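Local coordinates for hypothetical protein (Staphylococcus aureus subsp. aureus Mu50, PDB 4PEO) that acts as an essential cysteine protease of the Prp family, removing the N-terminal nine residues of ribosomal protein bL27, at the interface of chains A and B. Sequence-based numbering; all coordinates share one arbitrary frame. Chains: chain A/B, Hypothetical protein.

The interface of chains A and B. Residues chain A 85, 88-89; chain B 43-44, 47, 51, 82.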
loop_
_atom_site.group_PDB
_atom_site.type_symbol
_atom_site.label_atom_id
_atom_site.label_comp_id
_atom_site.label_asym_id
_atom_site.label_seq_id
_atom_site.Cartn_x
_atom_site.Cartn_y
_atom_site.Cartn_z
ATOM N N THR A 85 -5.552 0.794 -4.042
ATOM C CA THR A 85 -5.038 0.609 -2.669
ATOM C C THR A 85 -4.091 1.778 -2.311
ATOM O O THR A 85 -4.152 2.322 -1.202
ATOM C CB THR A 85 -4.363 -0.775 -2.548
ATOM O OG1 THR A 85 -5.374 -1.784 -2.717
ATOM C CG2 THR A 85 -3.634 -0.959 -1.196
ATOM N N VAL A 88 -6.255 4.841 -1.658
ATOM C CA VAL A 88 -6.876 4.756 -0.328
ATOM C C VAL A 88 -5.823 5.082 0.756
ATOM O O VAL A 88 -6.126 5.823 1.714
ATOM C CB VAL A 88 -7.564 3.386 -0.110
ATOM C CG1 VAL A 88 -7.962 3.177 1.360
ATOM C CG2 VAL A 88 -8.775 3.240 -1.023
ATOM N N SER A 89 -4.591 4.550 0.599
ATOM C CA SER A 89 -3.505 4.799 1.554
ATOM C C SER A 89 -3.095 6.281 1.594
ATOM O O SER A 89 -2.843 6.813 2.674
ATOM C CB SER A 89 -2.292 3.932 1.233
ATOM O OG SER A 89 -2.576 2.544 1.315
ATOM N N GLY B 43 -3.242 2.141 5.755
ATOM C CA GLY B 43 -3.785 2.364 4.422
ATOM C C GLY B 43 -4.228 1.057 3.799
ATOM O O GLY B 43 -5.302 0.999 3.196
ATOM N N SER B 44 -3.431 -0.016 3.983
ATOM C CA SER B 44 -3.774 -1.339 3.436
ATOM C C SER B 44 -5.021 -1.914 4.085
ATOM O O SER B 44 -5.868 -2.451 3.374
ATOM C CB SER B 44 -2.606 -2.308 3.543
ATOM O OG SER B 44 -1.528 -1.780 2.791
ATOM N N ALA B 47 -7.916 -0.174 2.642
ATOM C CA ALA B 47 -8.122 -0.640 1.263
ATOM C C ALA B 47 -8.843 -1.998 1.251
ATOM O O ALA B 47 -9.742 -2.208 0.428
ATOM C CB ALA B 47 -6.787 -0.739 0.523
ATOM N N LEU B 51 -12.288 -1.723 -0.585
ATOM C CA LEU B 51 -12.235 -2.249 -1.959
ATOM C C LEU B 51 -12.638 -3.699 -2.151
ATOM O O LEU B 51 -12.778 -4.129 -3.301
ATOM C CB LEU B 51 -10.834 -2.038 -2.565
ATOM C CG LEU B 51 -10.269 -0.601 -2.521
ATOM C CD1 LEU B 51 -8.808 -0.577 -2.928
ATOM C CD2 LEU B 51 -11.098 0.366 -3.374
ATOM N N ILE B 82 -3.848 -7.340 -1.761
ATOM C CA ILE B 82 -3.586 -6.141 -0.952
ATOM C C ILE B 82 -2.575 -6.451 0.156
ATOM O O ILE B 82 -1.650 -5.669 0.393
ATOM C CB ILE B 82 -4.908 -5.528 -0.421
ATOM C CG1 ILE B 82 -5.764 -5.009 -1.617
ATOM C CG2 ILE B 82 -4.605 -4.378 0.570
ATOM C CD1 ILE B 82 -7.206 -4.590 -1.227
HETATM O O HOH W 1 -0.571 1.148 1.661
#
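A:Thr85 enters the groove between helices 36-51 and 77-96 of chain B, where it meets B:Ala47, B:Leu51 and B:Ile82. The patch belongs to a two-fold helix-to-helix interface between copies of a Prp cysteine protease; the symmetry suggests a dimer, though the crystal alone does not prove one in solution. Its centre lies about 16 Å from B:His22, an active-site residue.

Among the residues of this patch, the direct contacts across are van der Waals packing. Both branches of A:Thr85 reach B:Ala47 and B:Ile82. Methyl CG2, anti to the backbone N because chi1 is -66°, comes nearest to B:Ala47 CB, at 3.6 Å. Hydroxyl OG1 is nearest to B:Ile82 CG1, at 3.4 Å, and also lies beside B:Leu51 CD1. A:Val88 uses one branch, its CG1 resting 3.8 Å from B:Ala47 CA, against the backbone of helix 36-51. The A:Ser89 hydroxyl OG lies against the B:Gly43 backbone, 3.3 Å from its CA, an approach that the lack of a side chain there probably allows.

Polar contacts centre on A:Ser89. Its hydroxyl OG hydrogen-bonds within the helix to A:Thr85 O at 3.0 Å, coming from above the carbonyl plane (37° out of it), which helps fix the side-chain rotation. The same OG lies 2.5 Å from the oxygen of a water. That water's oxygen is a long 3.3 Å from B:Ser44 OG, making the bridge lopsided and probably weak on the B:Ser44 side.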